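Local coordinates for protein TRAP dicarboxylate transporter-DctP subunit (Desulfovibrio salexigens, PDB 4N6D) that probably serves as the periplasmic solute-binding component of a TRAP transporter, capturing small molecules, perhaps organic acids, for uptake across the inner membrane, at residues K41-V46 / K268-H273; M189-T194 / L216-I221. One frame throughout, in Å; residues are numbered along the deposited sequence.

In the fold
The two contacts share the long helix 249-285, which carries one half of interaction 1 and against which loop 216-221 of interaction 2 also packs, through Asn217, Ala219 and Glu220. Their centres are 19 Å apart and their nearest atoms about 8 Å, without touching. Along the chain, both segments of interaction 2 fall between 41-46 and 268-273. Interaction 1 is beside the five-stranded sheet that contains strands 30-35 and 234-240; in interaction 2, 216-221 leads to strand 224-226 of the four-stranded sheet, and 189-194 follows strand 185-187, which pairs with 168-170. This matches the two-lobed architecture of TRAP solute-binding proteins, in which a long helix runs along both lobes.

Interaction 1: K41-V46 / K268-H273; sequences KTFPCV and KYMDEH
This is an apolar helix-to-helix contact, with Phe43 and Val46 from the first turn of helix 43-58 laid against Tyr269 and Met270 on the long helix 249-285. Met270 makes a Met-aromatic contact: its sulfur sits over one face of the Phe43 ring, SD lying 3.9 Å from the ring centroid and 31° off the normal, while Pro44 CD covers the opposite face near the rim. With chi1 at 83°, Phe43 folds its ring in between its own backbone N and carbonyl carbon, and the Phe43 and Met270 side chains cross at about a right angle. Phe43 CB, meanwhile, touches the edge of Tyr269 at CE2, 3.8 Å away. Val46 supplies a CH-pi contact, CG1 standing over the phenol 4.0 Å from the Tyr269 ring centroid, and His273 CB lies over the other face. A water in the ring plane hydrogen-bonds to Tyr269 OH at 2.6 Å, and the same water donates to Lys41 O, so a polar bridge joins the two segments beside the greasy patch. Around this, Phe43 meets Phe235 of strand 234-240 edge-to-face, and Asp271 ties the long helix to the start of helix 117-131 through Ser117 and Thr118.

Interaction 2: M189-T194 / L216-I221; sequences MPMSAT and LNFAEI
Met191 and Thr194 reach the Phe218 ring obliquely, squarely over neither face nor edge, and meet it along its outer end, whereas Leu216 O lies over one face, offset toward the rim. The sulfur is nearest CE2, with Met191 SD to Phe218 CE2 at 3.5 Å, and almost as near to CZ. This is a Met-aromatic contact of the oblique kind, SD being 71° off the ring normal. On the other flank of CZ, the Thr194 side chain crosses that of Phe218 at about a right angle, with Thr194 CG2 4.0 Å from Phe218 CE1. Met191 also serves Leu216: its CG presses on Leu216 CD1 at 3.5 Å, tighter than a usual carbon contact. The methionine chain starts out anti to the backbone N (chi1 -166°), then bends at both later torsions, which brings its sulfur round to the ring. In the fold, this joins the loop leading into helix 194-200 to the loop that follows helix 212-215, and the same phenylalanine rests on Leu198 of helix 194-200. Each loop has its own internal ties. Thr194 OG1 donates to Pro190 O at 2.8 Å from above the carbonyl plane, and Ala193 N approaches that oxygen from the opposite face, so two bonds hold it. Across the other loop, Asn217 ND2 bonds to Glu220 OE1 on the anti side of the carboxylate, at a bent N-H...acceptor angle of 137°. Asn217 OD1 bonds to Tyr285 OH of helix 249-285, and Met191 and Thr194 both touch Arg170 of strand 168-170.

Interaction 1: K41-V46 / K268-H273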
loop_
_atom_site.group_PDB
_atom_site.type_symbol
_atom_site.label_atom_id
_atom_site.label_comp_id
_atom_site.label_asym_id
_atom_site.label_seq_id
_atom_site.Cartn_x
_atom_site.Cartn_y
_atom_site.Cartn_z
ATOM N N LYS A 41 4.760 -7.698 13.127
ATOM C CA LYS A 41 5.900 -6.823 12.809
ATOM C C LYS A 41 5.681 -5.916 11.603
ATOM O O LYS A 41 6.445 -4.965 11.387
ATOM C CB LYS A 41 7.172 -7.660 12.586
ATOM C CG LYS A 41 7.780 -8.198 13.867
ATOM C CD LYS A 41 8.953 -9.142 13.582
ATOM C CE LYS A 41 9.127 -10.191 14.676
ATOM N NZ LYS A 41 10.223 -11.160 14.348
ATOM N N THR A 42 4.657 -6.206 10.803
ATOM C CA THR A 42 4.460 -5.507 9.536
ATOM C C THR A 42 3.731 -4.174 9.721
ATOM O O THR A 42 3.022 -3.959 10.713
ATOM C CB THR A 42 3.690 -6.376 8.526
ATOM O OG1 THR A 42 2.351 -6.584 8.981
ATOM C CG2 THR A 42 4.383 -7.731 8.340
ATOM N N PHE A 43 3.878 -3.280 8.751
ATOM C CA PHE A 43 3.404 -1.917 8.929
ATOM C C PHE A 43 1.898 -1.746 9.237
ATOM O O PHE A 43 1.543 -0.874 10.022
ATOM C CB PHE A 43 3.893 -0.979 7.801
ATOM C CG PHE A 43 3.058 -1.010 6.549
ATOM C CD1 PHE A 43 3.318 -1.930 5.546
ATOM C CD2 PHE A 43 2.039 -0.087 6.359
ATOM C CE1 PHE A 43 2.544 -1.951 4.389
ATOM C CE2 PHE A 43 1.291 -0.093 5.193
ATOM C CZ PHE A 43 1.533 -1.034 4.225
ATOM N N PRO A 44 1.004 -2.597 8.676
ATOM C CA PRO A 44 -0.412 -2.386 9.013
ATOM C C PRO A 44 -0.681 -2.647 10.499
ATOM O O PRO A 44 -1.577 -2.046 11.095
ATOM C CB PRO A 44 -1.135 -3.428 8.147
ATOM C CG PRO A 44 -0.164 -3.673 6.997
ATOM C CD PRO A 44 1.164 -3.661 7.671
ATOM N N CYS A 45 0.102 -3.534 11.101
ATOM C CA CYS A 45 -0.073 -3.818 12.527
ATOM C C CYS A 45 0.658 -2.800 13.373
ATOM O O CYS A 45 0.157 -2.373 14.401
ATOM C CB CYS A 45 0.409 -5.217 12.855
ATOM S SG CYS A 45 -0.721 -6.456 12.152
ATOM N N VAL A 46 1.840 -2.384 12.936
ATOM C CA VAL A 46 2.574 -1.368 13.691
ATOM C C VAL A 46 1.760 -0.083 13.798
ATOM O O VAL A 46 1.656 0.519 14.874
ATOM C CB VAL A 46 3.952 -1.088 13.049
ATOM C CG1 VAL A 46 4.601 0.153 13.646
ATOM C CG2 VAL A 46 4.851 -2.287 13.227
ATOM N N LYS A 268 4.679 7.987 6.809
ATOM C CA LYS A 268 5.997 8.398 7.256
ATOM C C LYS A 268 6.760 7.258 7.898
ATOM O O LYS A 268 7.979 7.124 7.698
ATOM C CB LYS A 268 5.896 9.602 8.175
ATOM C CG LYS A 268 5.569 10.854 7.371
ATOM C CD LYS A 268 5.575 12.123 8.165
ATOM C CE LYS A 268 5.426 13.316 7.223
ATOM N NZ LYS A 268 5.221 14.608 7.955
ATOM N N TYR A 269 6.056 6.447 8.681
ATOM C CA TYR A 269 6.661 5.286 9.311
ATOM C C TYR A 269 7.214 4.342 8.245
ATOM O O TYR A 269 8.358 3.866 8.331
ATOM C CB TYR A 269 5.655 4.530 10.200
ATOM C CG TYR A 269 6.175 3.169 10.524
ATOM C CD1 TYR A 269 7.097 2.983 11.550
ATOM C CD2 TYR A 269 5.809 2.076 9.760
ATOM C CE1 TYR A 269 7.624 1.734 11.822
ATOM C CE2 TYR A 269 6.330 0.816 10.026
ATOM C CZ TYR A 269 7.239 0.656 11.054
ATOM O OH TYR A 269 7.747 -0.612 11.298
ATOM N N MET A 270 6.404 4.080 7.232
ATOM C CA MET A 270 6.768 3.159 6.171
ATOM C C MET A 270 7.939 3.686 5.354
ATOM O O MET A 270 8.876 2.943 5.076
ATOM C CB MET A 270 5.548 2.918 5.269
ATOM C CG MET A 270 5.762 1.881 4.198
ATOM S SD MET A 270 5.938 0.220 4.932
ATOM C CE MET A 270 7.618 -0.116 4.487
ATOM N N ASP A 271 7.911 4.961 4.969
ATOM C CA ASP A 271 9.055 5.532 4.254
ATOM C C ASP A 271 10.334 5.487 5.078
ATOM O O ASP A 271 11.408 5.245 4.545
ATOM C CB ASP A 271 8.757 6.961 3.794
ATOM C CG ASP A 271 7.746 6.996 2.653
ATOM O OD1 ASP A 271 7.734 6.025 1.861
ATOM O OD2 ASP A 271 7.007 7.997 2.527
ATOM N N GLU A 272 10.245 5.730 6.379
ATOM C CA GLU A 272 11.446 5.651 7.217
ATOM C C GLU A 272 11.921 4.203 7.362
ATOM O O GLU A 272 13.116 3.926 7.400
ATOM C CB GLU A 272 11.165 6.289 8.575
ATOM C CG GLU A 272 12.330 6.228 9.574
ATOM C CD GLU A 272 13.560 7.008 9.143
ATOM O OE1 GLU A 272 13.441 7.978 8.350
ATOM O OE2 GLU A 272 14.662 6.645 9.613
ATOM N N HIS A 273 10.972 3.284 7.420
ATOM C CA HIS A 273 11.270 1.861 7.506
ATOM C C HIS A 273 11.983 1.383 6.237
ATOM O O HIS A 273 12.920 0.569 6.310
ATOM C CB HIS A 273 9.970 1.094 7.748
ATOM C CG HIS A 273 10.160 -0.367 7.979
ATOM N ND1 HIS A 273 10.824 -0.864 9.082
ATOM C CD2 HIS A 273 9.778 -1.443 7.252
ATOM C CE1 HIS A 273 10.844 -2.182 9.019
ATOM N NE2 HIS A 273 10.225 -2.559 7.912
HETATM O O HOH W 1 6.951 -2.627 9.910
#

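Interaction 2: M189-T194 / L216-I221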
loop_
_atom_site.group_PDB
_atom_site.type_symbol
_atom_site.label_atom_id
_atom_site.label_comp_id
_atom_site.label_asym_id
_atom_site.label_seq_id
_atom_site.Cartn_x
_atom_site.Cartn_y
_atom_site.Cartn_z
ATOM N N MET A 189 5.067 -17.657 -6.481
ATOM C CA MET A 189 5.563 -18.661 -5.557
ATOM C C MET A 189 5.602 -18.058 -4.182
ATOM O O MET A 189 5.696 -16.837 -4.049
ATOM C CB MET A 189 6.962 -19.097 -5.954
ATOM C CG MET A 189 8.004 -17.992 -5.830
ATOM S SD MET A 189 9.670 -18.710 -5.943
ATOM C CE MET A 189 9.474 -19.853 -7.313
ATOM N N PRO A 190 5.552 -18.909 -3.151
ATOM C CA PRO A 190 5.486 -18.391 -1.786
ATOM C C PRO A 190 6.752 -17.647 -1.393
ATOM O O PRO A 190 7.856 -18.060 -1.759
ATOM C CB PRO A 190 5.321 -19.651 -0.941
ATOM C CG PRO A 190 4.719 -20.655 -1.867
ATOM C CD PRO A 190 5.296 -20.360 -3.212
ATOM N N MET A 191 6.585 -16.561 -0.651
ATOM C CA MET A 191 7.717 -15.765 -0.209
ATOM C C MET A 191 8.767 -16.691 0.428
ATOM O O MET A 191 9.977 -16.520 0.210
ATOM C CB MET A 191 7.241 -14.682 0.768
ATOM C CG MET A 191 8.255 -13.583 1.057
ATOM S SD MET A 191 8.702 -12.598 -0.389
ATOM C CE MET A 191 7.550 -11.223 -0.345
ATOM N N SER A 192 8.302 -17.686 1.182
ATOM C CA SER A 192 9.195 -18.646 1.837
ATOM C C SER A 192 10.056 -19.477 0.872
ATOM O O SER A 192 11.146 -19.921 1.241
ATOM C CB SER A 192 8.388 -19.599 2.722
ATOM O OG SER A 192 7.551 -20.437 1.940
ATOM N N ALA A 193 9.572 -19.704 -0.348
ATOM C CA ALA A 193 10.303 -20.539 -1.307
ATOM C C ALA A 193 11.223 -19.712 -2.204
ATOM O O ALA A 193 12.019 -20.253 -2.984
ATOM C CB ALA A 193 9.322 -21.338 -2.167
ATOM N N THR A 194 11.114 -18.398 -2.081
ATOM C CA THR A 194 11.752 -17.488 -3.025
ATOM C C THR A 194 13.273 -17.450 -2.878
ATOM O O THR A 194 13.984 -17.490 -3.884
ATOM C CB THR A 194 11.116 -16.131 -2.915
ATOM O OG1 THR A 194 9.693 -16.305 -3.002
ATOM C CG2 THR A 194 11.580 -15.210 -4.041
ATOM N N LEU A 216 13.179 -9.486 5.234
ATOM C CA LEU A 216 13.291 -10.872 4.799
ATOM C C LEU A 216 14.691 -11.201 4.236
ATOM O O LEU A 216 14.908 -12.233 3.597
ATOM C CB LEU A 216 12.210 -11.159 3.768
ATOM C CG LEU A 216 10.782 -11.120 4.319
ATOM C CD1 LEU A 216 9.752 -11.296 3.197
ATOM C CD2 LEU A 216 10.582 -12.180 5.387
ATOM N N ASN A 217 15.640 -10.314 4.490
ATOM C CA ASN A 217 17.037 -10.546 4.118
ATOM C C ASN A 217 17.229 -10.811 2.631
ATOM O O ASN A 217 18.188 -11.477 2.239
ATOM C CB ASN A 217 17.626 -11.716 4.924
ATOM C CG ASN A 217 19.158 -11.758 4.871
ATOM O OD1 ASN A 217 19.831 -10.730 4.791
ATOM N ND2 ASN A 217 19.708 -12.960 4.877
ATOM N N PHE A 218 16.341 -10.279 1.791
ATOM C CA PHE A 218 16.510 -10.477 0.355
ATOM C C PHE A 218 17.767 -9.812 -0.204
ATOM O O PHE A 218 18.248 -10.185 -1.271
ATOM C CB PHE A 218 15.262 -10.054 -0.417
ATOM C CG PHE A 218 14.191 -11.095 -0.413
ATOM C CD1 PHE A 218 14.402 -12.310 -1.038
ATOM C CD2 PHE A 218 12.987 -10.872 0.219
ATOM C CE1 PHE A 218 13.429 -13.278 -1.026
ATOM C CE2 PHE A 218 12.012 -11.843 0.234
ATOM C CZ PHE A 218 12.237 -13.041 -0.384
ATOM N N ALA A 219 18.320 -8.842 0.517
ATOM C CA ALA A 219 19.510 -8.151 0.059
ATOM C C ALA A 219 20.728 -9.070 0.015
ATOM O O ALA A 219 21.679 -8.776 -0.691
ATOM C CB ALA A 219 19.807 -6.962 0.938
ATOM N N GLU A 220 20.708 -10.184 0.751
ATOM C CA GLU A 220 21.851 -11.084 0.708
ATOM C C GLU A 220 22.030 -11.623 -0.699
ATOM O O GLU A 220 23.148 -11.843 -1.150
ATOM C CB GLU A 220 21.728 -12.244 1.695
ATOM C CG GLU A 220 22.986 -13.123 1.723
ATOM C CD GLU A 220 23.097 -13.958 2.968
ATOM O OE1 GLU A 220 22.075 -14.144 3.649
ATOM O OE2 GLU A 220 24.217 -14.432 3.264
ATOM N N ILE A 221 20.908 -11.831 -1.375
ATOM C CA ILE A 221 20.889 -12.435 -2.691
ATOM C C ILE A 221 20.711 -11.404 -3.805
ATOM O O ILE A 221 21.375 -11.487 -4.840
ATOM C CB ILE A 221 19.745 -13.459 -2.778
ATOM C CG1 ILE A 221 19.955 -14.564 -1.744
ATOM C CG2 ILE A 221 19.660 -14.030 -4.182
ATOM C CD1 ILE A 221 18.782 -15.520 -1.660
#